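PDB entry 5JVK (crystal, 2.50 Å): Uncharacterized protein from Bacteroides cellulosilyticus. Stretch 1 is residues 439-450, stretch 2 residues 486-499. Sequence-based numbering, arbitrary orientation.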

ATOM      1  N   GLU A 439      26.108  -2.391  -8.038  1.00 41.24           N
ATOM      2  CA  GLU A 439      26.597  -2.871  -6.735  1.00 41.73           C
ATOM      3  C   GLU A 439      25.437  -3.243  -5.807  1.00 39.15           C
ATOM      4  O   GLU A 439      24.474  -2.486  -5.679  1.00 38.68           O
ATOM      5  CB  GLU A 439      27.445  -1.796  -6.051  1.00 44.91           C
ATOM      6  CG  GLU A 439      28.751  -1.460  -6.751  1.00 47.87           C
ATOM      7  CD  GLU A 439      29.560  -0.429  -5.980  1.00 51.52           C
ATOM      8  OE1 GLU A 439      29.915  -0.705  -4.810  1.00 53.28           O
ATOM      9  OE2 GLU A 439      29.839   0.658  -6.537  1.00 53.08           O
ATOM     10  N   THR A 440      25.556  -4.393  -5.145  1.00 35.79           N
ATOM     11  CA  THR A 440      24.540  -4.884  -4.213  1.00 33.63           C
ATOM     12  C   THR A 440      24.583  -4.096  -2.896  1.00 31.84           C
ATOM     13  O   THR A 440      25.647  -3.963  -2.293  1.00 32.24           O
ATOM     14  CB  THR A 440      24.747  -6.390  -3.941  1.00 33.44           C
ATOM     15  OG1 THR A 440      24.568  -7.115  -5.164  1.00 33.50           O
ATOM     16  CG2 THR A 440      23.768  -6.925  -2.893  1.00 33.66           C
ATOM     17  N   THR A 441      23.428  -3.580  -2.470  1.00 29.52           N
ATOM     18  CA  THR A 441      23.307  -2.790  -1.234  1.00 28.55           C
ATOM     19  C   THR A 441      22.643  -3.551  -0.079  1.00 27.41           C
ATOM     20  O   THR A 441      22.942  -3.274   1.083  1.00 27.18           O
ATOM     21  CB  THR A 441      22.541  -1.471  -1.462  1.00 28.68           C
ATOM     22  OG1 THR A 441      21.205  -1.746  -1.904  1.00 28.40           O
ATOM     23  CG2 THR A 441      23.258  -0.609  -2.489  1.00 28.83           C
ATOM     24  N   PHE A 442      21.731  -4.475  -0.390  1.00 25.97           N
ATOM     25  CA  PHE A 442      21.195  -5.395   0.616  1.00 24.74           C
ATOM     26  C   PHE A 442      20.682  -6.702   0.010  1.00 24.44           C
ATOM     27  O   PHE A 442      20.413  -6.781  -1.194  1.00 23.94           O
ATOM     28  CB  PHE A 442      20.094  -4.718   1.452  1.00 24.41           C
ATOM     29  CG  PHE A 442      18.759  -4.610   0.756  1.00 24.01           C
ATOM     30  CD1 PHE A 442      18.497  -3.569  -0.125  1.00 23.78           C
ATOM     31  CD2 PHE A 442      17.753  -5.539   1.003  1.00 23.85           C
ATOM     32  CE1 PHE A 442      17.265  -3.464  -0.758  1.00 23.64           C
ATOM     33  CE2 PHE A 442      16.521  -5.437   0.372  1.00 23.81           C
ATOM     34  CZ  PHE A 442      16.276  -4.399  -0.511  1.00 23.56           C
ATOM     35  N   TYR A 443      20.573  -7.719   0.866  1.00 23.91           N
ATOM     36  CA  TYR A 443      19.957  -9.002   0.525  1.00 23.71           C
ATOM     37  C   TYR A 443      18.728  -9.168   1.395  1.00 23.10           C
ATOM     38  O   TYR A 443      18.740  -8.749   2.548  1.00 23.71           O
ATOM     39  CB  TYR A 443      20.913 -10.171   0.788  1.00 23.94           C
ATOM     40  CG  TYR A 443      22.270 -10.015   0.149  1.00 24.64           C
ATOM     41  CD1 TYR A 443      23.268  -9.258   0.764  1.00 24.97           C
ATOM     42  CD2 TYR A 443      22.563 -10.620  -1.074  1.00 24.93           C
ATOM     43  CE1 TYR A 443      24.515  -9.103   0.179  1.00 25.21           C
ATOM     44  CE2 TYR A 443      23.810 -10.474  -1.667  1.00 25.18           C
ATOM     45  CZ  TYR A 443      24.780  -9.710  -1.039  1.00 25.43           C
ATOM     46  OH  TYR A 443      26.020  -9.554  -1.617  1.00 26.01           O
ATOM     47  N   THR A 444      17.672  -9.772   0.851  1.00 22.02           N
ATOM     48  CA  THR A 444      16.494 -10.131   1.646  1.00 21.48           C
ATOM     49  C   THR A 444      16.312 -11.638   1.615  1.00 21.03           C
ATOM     50  O   THR A 444      16.642 -12.278   0.620  1.00 21.17           O
ATOM     51  CB  THR A 444      15.201  -9.426   1.180  1.00 21.51           C
ATOM     52  OG1 THR A 444      14.138  -9.747   2.087  1.00 21.35           O
ATOM     53  CG2 THR A 444      14.795  -9.833  -0.237  1.00 21.70           C
ATOM     54  N   ALA A 445      15.787 -12.196   2.702  1.00 20.37           N
ATOM     55  CA  ALA A 445      15.598 -13.640   2.806  1.00 19.99           C
ATOM     56  C   ALA A 445      14.346 -13.991   3.595  1.00 19.62           C
ATOM     57  O   ALA A 445      14.074 -13.398   4.637  1.00 19.73           O
ATOM     58  CB  ALA A 445      16.819 -14.289   3.439  1.00 20.05           C
ATOM     59  N   TRP A 446      13.586 -14.951   3.077  1.00 19.19           N
ATOM     60  CA  TRP A 446      12.402 -15.467   3.752  1.00 18.87           C
ATOM     61  C   TRP A 446      12.106 -16.890   3.295  1.00 19.32           C
ATOM     62  O   TRP A 446      12.668 -17.366   2.306  1.00 19.37           O
ATOM     63  CB  TRP A 446      11.187 -14.553   3.511  1.00 18.46           C
ATOM     64  CG  TRP A 446      10.573 -14.597   2.126  1.00 17.93           C
ATOM     65  CD1 TRP A 446       9.644 -15.483   1.670  1.00 17.67           C
ATOM     66  CD2 TRP A 446      10.822 -13.689   1.046  1.00 17.72           C
ATOM     67  NE1 TRP A 446       9.309 -15.197   0.372  1.00 17.47           N
ATOM     68  CE2 TRP A 446      10.020 -14.103  -0.038  1.00 17.49           C
ATOM     69  CE3 TRP A 446      11.655 -12.572   0.886  1.00 17.69           C
ATOM     70  CZ2 TRP A 446      10.019 -13.437  -1.269  1.00 17.42           C
ATOM     71  CZ3 TRP A 446      11.652 -11.908  -0.341  1.00 17.64           C
ATOM     72  CH2 TRP A 446      10.839 -12.345  -1.401  1.00 17.41           C
ATOM     73  N   THR A 447      11.217 -17.553   4.028  1.00 19.75           N
ATOM     74  CA  THR A 447      10.723 -18.873   3.656  1.00 20.26           C
ATOM     75  C   THR A 447       9.210 -18.817   3.491  1.00 20.88           C
ATOM     76  O   THR A 447       8.530 -18.067   4.194  1.00 20.60           O
ATOM     77  CB  THR A 447      11.121 -19.965   4.682  1.00 20.40           C
ATOM     78  OG1 THR A 447      10.637 -21.241   4.239  1.00 20.48           O
ATOM     79  CG2 THR A 447      10.581 -19.685   6.087  1.00 20.23           C
ATOM     80  N   THR A 448       8.696 -19.608   2.549  1.00 21.57           N
ATOM     81  CA  THR A 448       7.256 -19.799   2.388  1.00 22.18           C
ATOM     82  C   THR A 448       6.675 -20.779   3.424  1.00 23.06           C
ATOM     83  O   THR A 448       5.461 -20.828   3.613  1.00 22.64           O
ATOM     84  CB  THR A 448       6.914 -20.292   0.968  1.00 22.08           C
ATOM     85  OG1 THR A 448       7.623 -21.505   0.686  1.00 21.81           O
ATOM     86  CG2 THR A 448       7.295 -19.237  -0.060  1.00 22.24           C
ATOM     87  N   LYS A 449       7.533 -21.555   4.088  1.00 24.42           N
ATOM     88  CA  LYS A 449       7.078 -22.531   5.083  1.00 25.98           C
ATOM     89  C   LYS A 449       6.618 -21.844   6.370  1.00 26.55           C
ATOM     90  O   LYS A 449       7.379 -21.091   6.982  1.00 26.53           O
ATOM     91  CB  LYS A 449       8.181 -23.555   5.378  1.00 26.78           C
ATOM     92  CG  LYS A 449       8.462 -24.471   4.196  1.00 27.67           C
ATOM     93  CD  LYS A 449       9.744 -25.272   4.355  1.00 28.60           C
ATOM     94  CE  LYS A 449       9.644 -26.311   5.460  1.00 29.26           C
ATOM     95  NZ  LYS A 449      10.663 -27.387   5.289  1.00 29.80           N
ATOM     96  N   ALA A 450       5.371 -22.115   6.762  1.00 27.20           N
ATOM     97  CA  ALA A 450       4.732 -21.489   7.928  1.00 27.71           C
ATOM     98  C   ALA A 450       5.528 -21.675   9.219  1.00 28.69           C
ATOM     99  O   ALA A 450       5.722 -20.728   9.984  1.00 28.80           O
ATOM    100  CB  ALA A 450       3.327 -22.043   8.106  1.00 27.35           C
ATOM    101  N   VAL A 486      24.345 -18.505   8.919  1.00 24.75           N
ATOM    102  CA  VAL A 486      23.226 -19.351   9.344  1.00 24.24           C
ATOM    103  C   VAL A 486      22.018 -18.447   9.565  1.00 23.81           C
ATOM    104  O   VAL A 486      22.006 -17.667  10.517  1.00 24.21           O
ATOM    105  CB  VAL A 486      23.541 -20.131  10.644  1.00 23.97           C
ATOM    106  CG1 VAL A 486      22.389 -21.063  11.010  1.00 23.81           C
ATOM    107  CG2 VAL A 486      24.839 -20.917  10.503  1.00 24.04           C
ATOM    108  N   LEU A 487      21.020 -18.552   8.685  1.00 23.30           N
ATOM    109  CA  LEU A 487      19.816 -17.714   8.734  1.00 22.98           C
ATOM    110  C   LEU A 487      18.600 -18.528   9.156  1.00 22.83           C
ATOM    111  O   LEU A 487      18.303 -19.557   8.548  1.00 22.80           O
ATOM    112  CB  LEU A 487      19.537 -17.092   7.364  1.00 22.90           C
ATOM    113  CG  LEU A 487      20.619 -16.195   6.762  1.00 23.05           C
ATOM    114  CD1 LEU A 487      20.179 -15.705   5.391  1.00 23.07           C
ATOM    115  CD2 LEU A 487      20.928 -15.020   7.675  1.00 23.16           C
ATOM    116  N   ASN A 488      17.899 -18.050  10.184  1.00 22.54           N
ATOM    117  CA  ASN A 488      16.672 -18.677  10.667  1.00 22.26           C
ATOM    118  C   ASN A 488      15.483 -17.990  10.011  1.00 21.44           C
ATOM    119  O   ASN A 488      14.994 -16.972  10.500  1.00 21.16           O
ATOM    120  CB  ASN A 488      16.589 -18.585  12.190  1.00 22.71           C
ATOM    121  CG  ASN A 488      17.694 -19.368  12.875  1.00 23.44           C
ATOM    122  OD1 ASN A 488      17.912 -20.544  12.577  1.00 23.50           O
ATOM    123  ND2 ASN A 488      18.406 -18.717  13.793  1.00 23.88           N
ATOM    124  N   LEU A 489      15.031 -18.563   8.898  1.00 20.64           N
ATOM    125  CA  LEU A 489      14.013 -17.942   8.061  1.00 20.04           C
ATOM    126  C   LEU A 489      12.617 -18.113   8.644  1.00 19.58           C
ATOM    127  O   LEU A 489      12.287 -19.161   9.206  1.00 19.50           O
ATOM    128  CB  LEU A 489      14.044 -18.528   6.645  1.00 20.05           C
ATOM    129  CG  LEU A 489      15.365 -18.463   5.870  1.00 20.27           C
ATOM    130  CD1 LEU A 489      15.153 -18.993   4.461  1.00 20.46           C
ATOM    131  CD2 LEU A 489      15.925 -17.050   5.826  1.00 20.35           C
ATOM    132  N   SER A 490      11.814 -17.060   8.508  1.00 19.07           N
ATOM    133  CA  SER A 490      10.383 -17.108   8.767  1.00 18.83           C
ATOM    134  C   SER A 490       9.635 -16.585   7.542  1.00 18.51           C
ATOM    135  O   SER A 490      10.246 -16.175   6.549  1.00 17.98           O
ATOM    136  CB  SER A 490      10.030 -16.269  10.004  1.00 18.87           C
ATOM    137  OG  SER A 490      10.139 -14.879   9.749  1.00 18.64           O
ATOM    138  N   ILE A 491       8.309 -16.605   7.626  1.00 18.50           N
ATOM    139  CA  ILE A 491       7.457 -15.960   6.618  1.00 18.52           C
ATOM    140  C   ILE A 491       7.752 -14.459   6.483  1.00 18.54           C
ATOM    141  O   ILE A 491       7.627 -13.900   5.392  1.00 18.57           O
ATOM    142  CB  ILE A 491       5.942 -16.210   6.865  1.00 18.56           C
ATOM    143  CG1 ILE A 491       5.458 -15.610   8.197  1.00 18.56           C
ATOM    144  CG2 ILE A 491       5.633 -17.705   6.804  1.00 18.61           C
ATOM    145  CD1 ILE A 491       3.960 -15.694   8.389  1.00 18.53           C
ATOM    146  N   LEU A 492       8.154 -13.828   7.588  1.00 18.50           N
ATOM    147  CA  LEU A 492       8.521 -12.415   7.612  1.00 18.48           C
ATOM    148  C   LEU A 492       9.935 -12.235   7.058  1.00 18.70           C
ATOM    149  O   LEU A 492      10.871 -12.831   7.586  1.00 18.63           O
ATOM    150  CB  LEU A 492       8.472 -11.889   9.044  1.00 18.43           C
ATOM    151  CG  LEU A 492       7.110 -11.967   9.750  1.00 18.35           C
ATOM    152  CD1 LEU A 492       7.280 -12.101  11.258  1.00 18.43           C
ATOM    153  CD2 LEU A 492       6.260 -10.759   9.386  1.00 18.22           C
ATOM    154  N   PRO A 493      10.102 -11.422   5.994  1.00 19.06           N
ATOM    155  CA  PRO A 493      11.456 -11.248   5.466  1.00 19.35           C
ATOM    156  C   PRO A 493      12.434 -10.596   6.439  1.00 19.79           C
ATOM    157  O   PRO A 493      12.048  -9.719   7.217  1.00 19.90           O
ATOM    158  CB  PRO A 493      11.248 -10.339   4.248  1.00 19.29           C
ATOM    159  CG  PRO A 493       9.843 -10.572   3.840  1.00 19.14           C
ATOM    160  CD  PRO A 493       9.096 -10.784   5.121  1.00 19.07           C
ATOM    161  N   GLN A 494      13.684 -11.050   6.389  1.00 20.12           N
ATOM    162  CA  GLN A 494      14.793 -10.393   7.071  1.00 20.52           C
ATOM    163  C   GLN A 494      15.773  -9.914   6.014  1.00 21.01           C
ATOM    164  O   GLN A 494      15.699 -10.334   4.858  1.00 21.33           O
ATOM    165  CB  GLN A 494      15.465 -11.334   8.076  1.00 20.57           C
ATOM    166  CG  GLN A 494      16.264 -12.480   7.471  1.00 20.68           C
ATOM    167  CD  GLN A 494      16.558 -13.568   8.479  1.00 20.76           C
ATOM    168  OE1 GLN A 494      17.696 -13.732   8.909  1.00 21.10           O
ATOM    169  NE2 GLN A 494      15.528 -14.312   8.870  1.00 20.59           N
ATOM    170  N   TYR A 495      16.692  -9.044   6.421  1.00 21.50           N
ATOM    171  CA  TYR A 495      17.529  -8.295   5.495  1.00 21.87           C
ATOM    172  C   TYR A 495      18.991  -8.254   5.943  1.00 22.68           C
ATOM    173  O   TYR A 495      19.275  -8.027   7.120  1.00 22.59           O
ATOM    174  CB  TYR A 495      17.001  -6.863   5.373  1.00 21.89           C
ATOM    175  CG  TYR A 495      15.507  -6.758   5.147  1.00 21.50           C
ATOM    176  CD1 TYR A 495      14.970  -6.826   3.864  1.00 21.46           C
ATOM    177  CD2 TYR A 495      14.632  -6.592   6.218  1.00 21.43           C
ATOM    178  CE1 TYR A 495      13.601  -6.727   3.653  1.00 21.58           C
ATOM    179  CE2 TYR A 495      13.263  -6.491   6.020  1.00 21.54           C
ATOM    180  CZ  TYR A 495      12.751  -6.562   4.736  1.00 21.67           C
ATOM    181  OH  TYR A 495      11.396  -6.465   4.535  1.00 22.11           O
ATOM    182  N   LEU A 496      19.906  -8.472   4.994  1.00 23.41           N
ATOM    183  CA  LEU A 496      21.343  -8.309   5.211  1.00 24.16           C
ATOM    184  C   LEU A 496      21.820  -7.058   4.479  1.00 24.89           C
ATOM    185  O   LEU A 496      21.987  -7.078   3.262  1.00 24.41           O
ATOM    186  CB  LEU A 496      22.113  -9.530   4.703  1.00 24.36           C
ATOM    187  CG  LEU A 496      22.005 -10.823   5.515  1.00 24.57           C
ATOM    188  CD1 LEU A 496      22.478 -12.009   4.688  1.00 24.76           C
ATOM    189  CD2 LEU A 496      22.803 -10.723   6.808  1.00 24.64           C
ATOM    190  N   VAL A 497      22.043  -5.981   5.227  1.00 26.40           N
ATOM    191  CA  VAL A 497      22.453  -4.692   4.661  1.00 28.07           C
ATOM    192  C   VAL A 497      23.974  -4.646   4.488  1.00 29.64           C
ATOM    193  O   VAL A 497      24.703  -5.194   5.311  1.00 29.45           O
ATOM    194  CB  VAL A 497      21.989  -3.525   5.561  1.00 28.31           C
ATOM    195  CG1 VAL A 497      22.395  -2.174   4.972  1.00 28.59           C
ATOM    196  CG2 VAL A 497      20.480  -3.589   5.763  1.00 28.22           C
ATOM    197  N   VAL A 498      24.437  -3.990   3.422  1.00 32.07           N
ATOM    198  CA  VAL A 498      25.872  -3.838   3.137  1.00 34.62           C
ATOM    199  C   VAL A 498      26.414  -2.541   3.757  1.00 37.42           C
ATOM    200  O   VAL A 498      25.780  -1.489   3.656  1.00 36.73           O
ATOM    201  CB  VAL A 498      26.150  -3.864   1.614  1.00 34.44           C
ATOM    202  CG1 VAL A 498      27.627  -3.614   1.315  1.00 34.37           C
ATOM    203  CG2 VAL A 498      25.703  -5.199   1.021  1.00 34.11           C
ATOM    204  N   LYS A 499      27.594  -2.640   4.381  1.00 42.01           N
ATOM    205  CA  LYS A 499      28.266  -1.527   5.086  1.00 45.43           C
ATOM    206  C   LYS A 499      27.381  -0.832   6.116  1.00 46.74           C
ATOM    207  O   LYS A 499      27.282  -1.283   7.255  1.00 49.74           O
ATOM    208  CB  LYS A 499      28.842  -0.510   4.094  1.00 47.56           C
ATOM    209  CG  LYS A 499      30.044  -1.048   3.336  1.00 50.17           C
ATOM    210  CD  LYS A 499      30.394  -0.201   2.124  1.00 52.57           C
ATOM    211  CE  LYS A 499      31.378  -0.929   1.220  1.00 53.60           C
ATOM    212  NZ  LYS A 499      31.679  -0.155  -0.016  1.00 54.27           N
TER
HETATM  213  O   HOH W   1      13.063 -14.518   7.129  1.00 19.62           O
HETATM  214  O   HOH W   2       7.745 -18.601   9.686  1.00 20.45           O

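Two antiparallel strands, 439-447 and 494-498, form the spine of this contact, and the loop before the second strand extends it; together the stretches bury 855 Å². The residues most covered are Ala445 (74 Å²), Tyr443 (69 Å²) and Trp446 (68 Å²), and each teaches a different rule.

Ala445 shows what a small residue can do at a crowded point. Its backbone pairs with Gln494 in both directions, Ala445 N to Gln494 O at 2.9 Å and Gln494 N to Ala445 O at 3.0 Å. Its methyl lies on the same face of the sheet as the Gln494 side chain, and there it meets leucines from strand 486-489, which passes at 52° to the first strand: Ala445 CB is 3.8 Å from Leu489 CD2 and 4.1 Å from Leu487 CD1. The 74 Å² counts backbone as well as methyl, so close pairing contributes along with the leucines. Gln494 NE2 turns back to Asn488 O (3.2 Å), tying its strand to the preceding one, and also donates to water 1, 3.0 Å from that water's O. Gln494 NE2 thus has two acceptors, Asn488 O and water 1, and the same water lies 2.9 Å from Ala445 O.

Tyr443 works by length. Its backbone forms the reciprocal pair with Leu496, Tyr443 N to Leu496 O at 2.9 Å and Leu496 N to Tyr443 O at 2.7 Å. The ring then runs along the partner strand: Tyr443 CD1 lies 4.1 Å from Leu496 CB and Tyr443 CE1 4.2 Å from Val498 CG2, while the Tyr443 hydroxyl is hydrogen-bonded elsewhere in the structure. Val498 N to Thr441 O (2.9 Å) continues the ladder.

On the other face, Phe442 and Thr444 alternate with these residues. Phe442 CE2 packs 4.1 Å from Tyr495 CD1. Thr444, its chi1 in t, places OG1 3.4 Å from Tyr495 CE1 and donates from OG1 to Gln494 O at 3.2 Å; a short polar side chain can be buried here because the backbone supplies its acceptor.

Trp446 marks where regular pairing gives way. Proline has no amide hydrogen to donate, yet Pro493 still contributes surface: its CG lies 4.0 Å from Trp446 CE3, and its CA approaches Ala445 O at 3.5 Å in a CA-H...O contact. The end of the Trp446 side chain leads away from the other stretch, while Trp446 CB rests 3.6 Å from Ser490 O. Ser490 O accepts from Thr447 N at 3.0 Å, with a nearly straight 177° angle. Thr447 CG2 packs 3.7 Å from Leu489 CB, and water 2 closes the end, bridging Ala450 O (3.0 Å) and Ile491 N (2.9 Å).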